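Local atomic coordinates of Hit-like protein involved in cell-cycle regulation (Bartonella henselae, PDB entry 3LB5), a protein that probably binds nucleotides, as histidine triad (HIT) proteins of the HINT branch do, and may take part in cell-cycle regulation. Residues 32-35 with 36-39; 71-75 with 76-80; 81-84 with 85-89; 90-93 with 94-98. All coordinates share one frame; numbering follows the deposited sequence.

Contact 1: residues 32-35 with 36-39; sequences FAKL and IRNE
One face of the R37 guanidinium looks onto A33 O, 3.7 Å from its plane and displaced toward the rim, while E39 OE1 meets the edge, in the plane. The chain here ends helix 31-36 in a Schellman motif. N38, with positive phi, is its C' residue, a conformation that asparagine tolerates better than most residues. E39 N reaches back to K34 O at 2.9 Å, and N38 N bonds L35 O. Ordinary helical bonds run from I36 N to F32 O and from R37 N to A33 O.

Over this turn K34, R37 and E39 form a salt-bridge network. R37 grips the carboxylate side-on, and its NE points almost straight at E39 OE1 (2.8 Å, 179°). With chi3 of 137° and chi4 of -68°, the K34 chain bends so that its ammonium group meets the same carboxylate. The two cations stand close, which the shared carboxylate would make tolerable.

F32 and L35 suit the buried side of the helix. F32 meets H125 and F54 edge-to-face, close to the bound unknown ligand, and I36 touches H123, consistent with a place beside the nucleotide site of HIT proteins. On the exposed side, E39 OE2 accepts from K34 NZ at 2.7 Å and from R37 NH2 at 3.0 Å, the two donors arriving from opposite faces of the carboxylate plane.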
loop_
_atom_site.group_PDB
_atom_site.type_symbol
_atom_site.label_atom_id
_atom_site.label_comp_id
_atom_site.label_asym_id
_atom_site.label_seq_id
_atom_site.Cartn_x
_atom_site.Cartn_y
_atom_site.Cartn_z
ATOM N N PHE B 32 8.083 5.465 15.992
ATOM C CA PHE B 32 6.691 5.848 15.749
ATOM C C PHE B 32 5.790 5.685 16.979
ATOM O O PHE B 32 4.913 6.508 17.183
ATOM C CB PHE B 32 6.072 5.113 14.547
ATOM C CG PHE B 32 6.707 5.464 13.205
ATOM C CD1 PHE B 32 7.602 6.544 13.071
ATOM C CD2 PHE B 32 6.397 4.721 12.076
ATOM C CE1 PHE B 32 8.207 6.836 11.840
ATOM C CE2 PHE B 32 6.992 5.028 10.833
ATOM C CZ PHE B 32 7.897 6.083 10.729
ATOM N N ALA B 33 5.969 4.630 17.769
ATOM C CA ALA B 33 5.273 4.541 19.069
ATOM C C ALA B 33 5.626 5.748 19.969
ATOM O O ALA B 33 4.774 6.287 20.687
ATOM C CB ALA B 33 5.657 3.265 19.775
ATOM N N LYS B 34 6.893 6.144 19.932
ATOM C CA LYS B 34 7.365 7.321 20.696
ATOM C C LYS B 34 6.714 8.611 20.184
ATOM O O LYS B 34 6.317 9.438 20.980
ATOM C CB LYS B 34 8.898 7.426 20.674
ATOM C CG LYS B 34 9.594 6.370 21.491
ATOM C CD LYS B 34 11.104 6.694 21.637
ATOM C CE LYS B 34 11.606 6.458 23.039
ATOM N NZ LYS B 34 11.026 7.425 24.031
ATOM N N LEU B 35 6.585 8.763 18.862
ATOM C CA LEU B 35 5.863 9.897 18.242
ATOM C C LEU B 35 4.404 9.954 18.736
ATOM O O LEU B 35 3.919 11.006 19.172
ATOM C CB LEU B 35 5.893 9.733 16.700
ATOM C CG LEU B 35 5.271 10.764 15.734
ATOM C CD1 LEU B 35 5.881 10.601 14.324
ATOM C CD2 LEU B 35 3.745 10.652 15.665
ATOM N N ILE B 36 3.720 8.811 18.668
ATOM C CA ILE B 36 2.315 8.704 19.112
ATOM C C ILE B 36 2.155 9.155 20.559
ATOM O O ILE B 36 1.210 9.874 20.868
ATOM C CB ILE B 36 1.775 7.278 18.931
ATOM C CG1 ILE B 36 1.717 6.943 17.427
ATOM C CG2 ILE B 36 0.389 7.088 19.662
ATOM C CD1 ILE B 36 1.694 5.432 17.120
ATOM N N ARG B 37 3.064 8.733 21.437
ATOM C CA ARG B 37 3.050 9.148 22.849
ATOM C C ARG B 37 3.621 10.538 23.124
ATOM O O ARG B 37 3.770 10.922 24.294
ATOM C CB ARG B 37 3.789 8.133 23.726
ATOM C CG ARG B 37 3.162 6.740 23.795
ATOM C CD ARG B 37 3.794 5.913 24.917
ATOM N NE ARG B 37 5.244 5.833 24.740
ATOM C CZ ARG B 37 5.874 4.885 24.054
ATOM N NH1 ARG B 37 5.175 3.888 23.493
ATOM N NH2 ARG B 37 7.203 4.944 23.930
ATOM N N ASN B 38 3.959 11.289 22.075
ATOM C CA ASN B 38 4.425 12.667 22.233
ATOM C C ASN B 38 5.796 12.777 22.889
ATOM O O ASN B 38 6.096 13.760 23.603
ATOM C CB ASN B 38 3.365 13.482 22.995
ATOM C CG ASN B 38 2.062 13.550 22.236
ATOM O OD1 ASN B 38 2.028 14.072 21.120
ATOM N ND2 ASN B 38 0.986 13.010 22.818
ATOM N N GLU B 39 6.627 11.764 22.663
ATOM C CA GLU B 39 7.956 11.746 23.267
ATOM C C GLU B 39 9.012 12.278 22.312
ATOM O O GLU B 39 10.117 12.615 22.738
ATOM C CB GLU B 39 8.325 10.340 23.752
ATOM C CG GLU B 39 7.409 9.830 24.847
ATOM C CD GLU B 39 7.522 8.333 25.039
ATOM O OE1 GLU B 39 6.832 7.794 25.920
ATOM O OE2 GLU B 39 8.333 7.696 24.331
#

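Contact 2: residues 71-75 with 76-80; sequences KGSRN and LLDAD
D78 folds back over the turn and takes two successive backbone N-H groups, those of R74 and N75, in its carboxylate. From CB its CG lies between the backbone N and the carbonyl carbon (chi1 64°), which turns the carboxylate toward residues 73-75; D78 CG comes 3.7 Å from S73 CB. Beyond it the oxygens divide the work. D78 OD1 receives N75 N at 2.9 Å, and OD2 receives R74 N at 2.8 Å and also touches R74 CB. Each oxygen uses its syn lone pair, so the carboxylate faces the peptide chain as a two-pronged acceptor, for which aspartate, with its short stem, is well suited.

N75 works in the other direction, in an Asx turn: N75 OD1 accepts L77 N at 3.0 Å, though the bond is bent (136°), and lies against L77 CB. The other branch of the amide, ND2, turns to E114, which also pairs with R74. S73 is small enough to fit beside A79, where S73 OG rests 3.4 Å from A79 CB, and its hydroxyl donates to N75 O at 3.0 Å.

This loop joins strand 65-69 to helix 81-101. L76 packs on L84 of that helix, and the loop also meets Q92 and K96 of the second subunit. Side-chain acceptors thus satisfy three N-H groups that have no helical or strand partner, N75's in a buried residue; the paired N-H dipoles would probably also stabilise the negative charge of D78.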
loop_
_atom_site.group_PDB
_atom_site.type_symbol
_atom_site.label_atom_id
_atom_site.label_comp_id
_atom_site.label_asym_id
_atom_site.label_seq_id
_atom_site.Cartn_x
_atom_site.Cartn_y
_atom_site.Cartn_z
ATOM N N LYS B 71 -3.061 2.972 17.070
ATOM C CA LYS B 71 -3.008 1.668 17.712
ATOM C C LYS B 71 -1.835 0.861 17.166
ATOM O O LYS B 71 -1.718 0.687 15.957
ATOM C CB LYS B 71 -4.330 0.907 17.590
ATOM C CG LYS B 71 -4.330 -0.473 18.307
ATOM C CD LYS B 71 -5.695 -1.168 18.179
ATOM C CE LYS B 71 -5.804 -2.345 19.131
ATOM N NZ LYS B 71 -4.866 -3.458 18.735
ATOM N N GLY B 72 -0.989 0.373 18.077
ATOM C CA GLY B 72 0.255 -0.304 17.725
ATOM C C GLY B 72 0.114 -1.677 17.068
ATOM O O GLY B 72 -0.647 -2.524 17.522
ATOM N N SER B 73 0.826 -1.876 15.962
ATOM C CA SER B 73 1.131 -3.218 15.459
ATOM C C SER B 73 2.462 -3.091 14.744
ATOM O O SER B 73 2.832 -1.992 14.324
ATOM C CB SER B 73 0.034 -3.778 14.525
ATOM O OG SER B 73 -0.091 -3.041 13.326
ATOM N N ARG B 74 3.200 -4.190 14.628
ATOM C CA ARG B 74 4.501 -4.148 13.944
ATOM C C ARG B 74 4.353 -3.764 12.472
ATOM O O ARG B 74 5.201 -3.062 11.918
ATOM C CB ARG B 74 5.196 -5.511 14.033
ATOM C CG ARG B 74 5.626 -5.877 15.477
ATOM C CD ARG B 74 6.358 -7.182 15.559
ATOM N NE ARG B 74 7.638 -7.186 14.866
ATOM C CZ ARG B 74 7.864 -7.691 13.653
ATOM N NH1 ARG B 74 6.877 -8.240 12.936
ATOM N NH2 ARG B 74 9.103 -7.651 13.152
ATOM N N ASN B 75 3.299 -4.276 11.838
ATOM C CA ASN B 75 3.089 -4.052 10.401
ATOM C C ASN B 75 1.672 -4.451 10.006
ATOM O O ASN B 75 0.783 -4.463 10.862
ATOM C CB ASN B 75 4.195 -4.729 9.550
ATOM C CG ASN B 75 4.294 -6.227 9.768
ATOM O OD1 ASN B 75 3.300 -6.915 9.955
ATOM N ND2 ASN B 75 5.506 -6.748 9.679
ATOM N N LEU B 76 1.436 -4.756 8.726
ATOM C CA LEU B 76 0.075 -5.075 8.261
ATOM C C LEU B 76 -0.424 -6.429 8.752
ATOM O O LEU B 76 -1.628 -6.622 8.995
ATOM C CB LEU B 76 0.026 -5.058 6.715
ATOM C CG LEU B 76 -1.377 -5.129 6.092
ATOM C CD1 LEU B 76 -2.022 -3.796 6.226
ATOM C CD2 LEU B 76 -1.301 -5.510 4.639
ATOM N N LEU B 77 0.506 -7.368 8.851
ATOM C CA LEU B 77 0.233 -8.776 9.167
ATOM C C LEU B 77 -0.354 -8.979 10.570
ATOM O O LEU B 77 -1.220 -9.836 10.754
ATOM C CB LEU B 77 1.519 -9.598 9.022
ATOM C CG LEU B 77 2.304 -9.463 7.702
ATOM C CD1 LEU B 77 3.716 -10.011 7.876
ATOM C CD2 LEU B 77 1.595 -10.200 6.590
ATOM N N ASP B 78 0.105 -8.189 11.542
ATOM C CA ASP B 78 -0.377 -8.326 12.933
ATOM C C ASP B 78 -1.378 -7.245 13.361
ATOM O O ASP B 78 -1.810 -7.231 14.510
ATOM C CB ASP B 78 0.801 -8.381 13.926
ATOM C CG ASP B 78 1.624 -7.094 13.945
ATOM O OD1 ASP B 78 1.685 -6.405 12.917
ATOM O OD2 ASP B 78 2.239 -6.779 14.984
ATOM N N ALA B 79 -1.734 -6.335 12.449
ATOM C CA ALA B 79 -2.719 -5.290 12.764
ATOM C C ALA B 79 -4.102 -5.906 12.942
ATOM O O ALA B 79 -4.416 -6.909 12.298
ATOM C CB ALA B 79 -2.755 -4.258 11.650
ATOM N N ASP B 80 -4.913 -5.308 13.814
ATOM C CA ASP B 80 -6.353 -5.604 13.878
ATOM C C ASP B 80 -6.939 -5.222 12.531
ATOM O O ASP B 80 -6.609 -4.153 12.010
ATOM C CB ASP B 80 -7.048 -4.696 14.911
ATOM C CG ASP B 80 -6.654 -4.985 16.324
ATOM O OD1 ASP B 80 -6.078 -6.059 16.606
ATOM O OD2 ASP B 80 -6.970 -4.134 17.181
#

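Contact 3: residues 81-84 with 85-89; sequences TETL and FPVIK
From T83 and L84 the backbone of helix 81-101 passes to V87 and I88 by two bonds of the i to i+4 kind. I88 N to L84 O is sound at 2.9 Å, whereas V87 N to T83 O is weak at 3.3 Å. Just before V87, P86 has no N-H to give back to E82 O, and the helix kinks there; P86 CD instead lies 3.2 Å from E82 O. F85 N makes only a weak bond to E82 O. Proline thus interrupts the bond pattern at this point, and its ring packs on D50.

T81 and E82 flank the F85 ring. The backbone T81 O stands over the centre of one ring face, 3.8 Å above the plane, and T81 CG2 comes 4.0 Å from F85 CZ. E82 bends at chi2 (-71°), which curls its carboxylate back to the ring edge with the two planes nearly perpendicular (89°). The edge of an aromatic ring carries slightly positive hydrogens, and would therefore be a mildly favourable neighbour for the acid.

F85 faces the dimer partner: it meets F85 of the second subunit, planes at about 50°, and I88 of that subunit, while T81 OG1 is hydrogen-bonded to Q92 OE1 of that subunit. Turned to the protein's own sheet, the beta-branched T83 and V87 pack on P69, their CG2 methyls 4.2 Å apart. At the ring edge, E82 OE2 comes within 3.6 Å of F85 CE2, near the ring plane.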
loop_
_atom_site.group_PDB
_atom_site.type_symbol
_atom_site.label_atom_id
_atom_site.label_comp_id
_atom_site.label_asym_id
_atom_site.label_seq_id
_atom_site.Cartn_x
_atom_site.Cartn_y
_atom_site.Cartn_z
ATOM N N THR B 81 -7.825 -6.050 11.976
ATOM C CA THR B 81 -8.488 -5.682 10.717
ATOM C C THR B 81 -9.283 -4.362 10.851
ATOM O O THR B 81 -9.277 -3.536 9.931
ATOM C CB THR B 81 -9.391 -6.824 10.192
ATOM O OG1 THR B 81 -8.653 -8.053 10.208
ATOM C CG2 THR B 81 -9.888 -6.534 8.746
ATOM N N GLU B 82 -9.934 -4.138 11.994
ATOM C CA GLU B 82 -10.706 -2.888 12.188
ATOM C C GLU B 82 -9.836 -1.632 12.085
ATOM O O GLU B 82 -10.296 -0.570 11.634
ATOM C CB GLU B 82 -11.461 -2.876 13.521
ATOM C CG GLU B 82 -12.689 -3.797 13.560
ATOM C CD GLU B 82 -13.860 -3.306 12.707
ATOM O OE1 GLU B 82 -14.192 -2.099 12.749
ATOM O OE2 GLU B 82 -14.468 -4.138 12.006
ATOM N N THR B 83 -8.581 -1.753 12.497
ATOM C CA THR B 83 -7.639 -0.630 12.442
ATOM C C THR B 83 -7.373 -0.190 11.008
ATOM O O THR B 83 -7.247 0.999 10.715
ATOM C CB THR B 83 -6.312 -1.002 13.143
ATOM O OG1 THR B 83 -6.570 -1.196 14.529
ATOM C CG2 THR B 83 -5.236 0.085 12.975
ATOM N N LEU B 84 -7.335 -1.168 10.116
ATOM C CA LEU B 84 -7.057 -0.896 8.700
ATOM C C LEU B 84 -8.063 0.038 8.008
ATOM O O LEU B 84 -7.717 0.683 7.033
ATOM C CB LEU B 84 -6.878 -2.214 7.936
ATOM C CG LEU B 84 -5.751 -3.096 8.498
ATOM C CD1 LEU B 84 -5.636 -4.381 7.662
ATOM C CD2 LEU B 84 -4.375 -2.394 8.589
ATOM N N PHE B 85 -9.297 0.110 8.506
ATOM C CA PHE B 85 -10.313 0.925 7.861
ATOM C C PHE B 85 -10.005 2.416 7.969
ATOM O O PHE B 85 -9.836 3.078 6.940
ATOM C CB PHE B 85 -11.729 0.535 8.344
ATOM C CG PHE B 85 -12.032 -0.931 8.173
ATOM C CD1 PHE B 85 -11.469 -1.658 7.118
ATOM C CD2 PHE B 85 -12.865 -1.597 9.076
ATOM C CE1 PHE B 85 -11.727 -3.016 6.965
ATOM C CE2 PHE B 85 -13.134 -2.959 8.925
ATOM C CZ PHE B 85 -12.569 -3.664 7.868
ATOM N N PRO B 86 -9.874 2.951 9.201
ATOM C CA PRO B 86 -9.471 4.356 9.274
ATOM C C PRO B 86 -8.097 4.628 8.676
ATOM O O PRO B 86 -7.858 5.733 8.206
ATOM C CB PRO B 86 -9.492 4.663 10.781
ATOM C CG PRO B 86 -9.402 3.364 11.438
ATOM C CD PRO B 86 -10.192 2.428 10.543
ATOM N N VAL B 87 -7.200 3.644 8.689
ATOM C CA VAL B 87 -5.872 3.834 8.061
ATOM C C VAL B 87 -6.008 4.048 6.554
ATOM O O VAL B 87 -5.493 5.020 6.018
ATOM C CB VAL B 87 -4.877 2.695 8.397
ATOM C CG1 VAL B 87 -3.596 2.750 7.502
ATOM C CG2 VAL B 87 -4.467 2.786 9.915
ATOM N N ILE B 88 -6.730 3.155 5.885
ATOM C CA ILE B 88 -6.820 3.228 4.432
ATOM C C ILE B 88 -7.615 4.461 3.989
ATOM O O ILE B 88 -7.290 5.073 2.968
ATOM C CB ILE B 88 -7.375 1.913 3.807
ATOM C CG1 ILE B 88 -6.983 1.836 2.322
ATOM C CG2 ILE B 88 -8.901 1.797 3.959
ATOM C CD1 ILE B 88 -5.489 1.846 2.071
ATOM N N LYS B 89 -8.645 4.832 4.749
ATOM C CA LYS B 89 -9.374 6.072 4.485
ATOM C C LYS B 89 -8.436 7.281 4.488
ATOM O O LYS B 89 -8.510 8.153 3.607
ATOM C CB LYS B 89 -10.518 6.250 5.484
ATOM C CG LYS B 89 -11.082 7.669 5.575
ATOM C CD LYS B 89 -12.493 7.700 6.179
ATOM C CE LYS B 89 -12.465 7.399 7.672
ATOM N NZ LYS B 89 -13.835 7.572 8.274
#

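Contact 4: residues 90-93 with 94-98; sequences AVQK and IAKAV
I94 N closes a helical turn on A90 O at 2.8 Å, the first of four successive i to i+4 hydrogen bonds that join 90-93 to 94-98 within helix 81-101. A95 N to V91 O, K96 N to Q92 O (3.1 Å, 170°) and A97 N to K93 O continue the ladder.

Van der Waals contact across the turn sets side-chain carbons against these carbonyl oxygens. I94 places CG1 anti to its carbonyl carbon (chi1 -68°), which brings I94 CG1 back along the helix to 3.3 Å from A90 O. A95 CB lies the same distance from V91 O. V91 and I94 are bulky residues on the face toward the sheet: both pack on V67 of strand 65-69, and I94 also meets V45 and I128, so the helix is fixed to the sheet by branched aliphatics. Small A95 lets L77 of the second subunit approach.

Q92 and K96 carry their polar ends to the dimer interface. Their side chains meet through carbon, Q92 CG to K96 CD at 4.3 Å. Q92 NE2 donates to A79 O and L76 O of the second subunit and K96 NZ to its L77 O. One helix face is therefore apolar toward the sheet, while the glutamine and lysine satisfy loop carbonyls of the partner.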
loop_
_atom_site.group_PDB
_atom_site.type_symbol
_atom_site.label_atom_id
_atom_site.label_comp_id
_atom_site.label_asym_id
_atom_site.label_seq_id
_atom_site.Cartn_x
_atom_site.Cartn_y
_atom_site.Cartn_z
ATOM N N ALA B 90 -7.559 7.332 5.490
ATOM C CA ALA B 90 -6.620 8.433 5.633
ATOM C C ALA B 90 -5.533 8.353 4.545
ATOM O O ALA B 90 -5.096 9.373 4.015
ATOM C CB ALA B 90 -6.014 8.399 7.041
ATOM N N VAL B 91 -5.100 7.141 4.200
ATOM C CA VAL B 91 -4.178 6.961 3.055
ATOM C C VAL B 91 -4.794 7.547 1.751
ATOM O O VAL B 91 -4.093 8.185 0.966
ATOM C CB VAL B 91 -3.827 5.475 2.844
ATOM C CG1 VAL B 91 -3.051 5.230 1.530
ATOM C CG2 VAL B 91 -3.025 4.930 4.037
ATOM N N GLN B 92 -6.081 7.310 1.519
ATOM C CA GLN B 92 -6.736 7.869 0.334
ATOM C C GLN B 92 -6.822 9.389 0.433
ATOM O O GLN B 92 -6.527 10.106 -0.525
ATOM C CB GLN B 92 -8.122 7.271 0.119
ATOM C CG GLN B 92 -8.887 7.979 -0.989
ATOM C CD GLN B 92 -10.317 7.531 -1.097
ATOM O OE1 GLN B 92 -11.084 7.565 -0.117
ATOM N NE2 GLN B 92 -10.703 7.115 -2.300
ATOM N N LYS B 93 -7.218 9.878 1.604
ATOM C CA LYS B 93 -7.348 11.320 1.829
ATOM C C LYS B 93 -6.003 12.019 1.623
ATOM O O LYS B 93 -5.944 13.069 0.997
ATOM C CB LYS B 93 -7.891 11.587 3.231
ATOM C CG LYS B 93 -8.382 13.013 3.481
ATOM C CD LYS B 93 -8.769 13.158 4.972
ATOM C CE LYS B 93 -9.345 14.531 5.284
ATOM N NZ LYS B 93 -10.606 14.849 4.548
ATOM N N ILE B 94 -4.933 11.428 2.155
ATOM C CA ILE B 94 -3.578 11.982 2.005
ATOM C C ILE B 94 -3.048 11.879 0.574
ATOM O O ILE B 94 -2.373 12.793 0.117
ATOM C CB ILE B 94 -2.563 11.356 3.030
ATOM C CG1 ILE B 94 -2.898 11.792 4.460
ATOM C CG2 ILE B 94 -1.099 11.676 2.701
ATOM C CD1 ILE B 94 -2.970 13.276 4.731
ATOM N N ALA B 95 -3.336 10.773 -0.119
ATOM C CA ALA B 95 -2.889 10.580 -1.502
ATOM C C ALA B 95 -3.416 11.737 -2.360
ATOM O O ALA B 95 -2.679 12.352 -3.108
ATOM C CB ALA B 95 -3.395 9.247 -2.049
ATOM N N LYS B 96 -4.697 12.035 -2.197
ATOM C CA LYS B 96 -5.351 13.138 -2.891
ATOM C C LYS B 96 -4.821 14.527 -2.518
ATOM O O LYS B 96 -4.622 15.366 -3.398
ATOM C CB LYS B 96 -6.870 13.072 -2.676
ATOM C CG LYS B 96 -7.517 11.892 -3.410
ATOM C CD LYS B 96 -8.999 11.762 -3.108
ATOM C CE LYS B 96 -9.855 12.695 -3.966
ATOM N NZ LYS B 96 -9.662 12.513 -5.463
ATOM N N ALA B 97 -4.610 14.780 -1.227
ATOM C CA ALA B 97 -4.087 16.080 -0.785
ATOM C C ALA B 97 -2.651 16.310 -1.261
ATOM O O ALA B 97 -2.316 17.405 -1.686
ATOM C CB ALA B 97 -4.170 16.214 0.707
ATOM N N VAL B 98 -1.811 15.277 -1.157
ATOM C CA VAL B 98 -0.415 15.349 -1.604
ATOM C C VAL B 98 -0.323 15.612 -3.120
ATOM O O VAL B 98 0.480 16.434 -3.562
ATOM C CB VAL B 98 0.409 14.062 -1.161
ATOM C CG1 VAL B 98 1.831 14.039 -1.791
ATOM C CG2 VAL B 98 0.518 13.999 0.344
#

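In the fold
Contacts 2, 3 and 4 follow one another along the loop and helix 81-101. Contacts 2 and 3 touch, their centres 11 Å apart, with L76 CD1 3.6 Å from L84 CD2; contacts 3 and 4 have centres about 14 Å apart and simply adjoin in sequence. All three meet the second subunit, where Q92 and K96 of contact 4 reach the copy of the contact 2 loop. Contact 1 touches none of them: its nearest atoms are about 5 Å from contact 2 (centres 16 Å), and its centre is about 22 Å from that of contact 4, on the opposite side of the chain's centre. It reaches the bound unknown ligand, the F32 side chain about 4 Å away, against about 13 Å for I94.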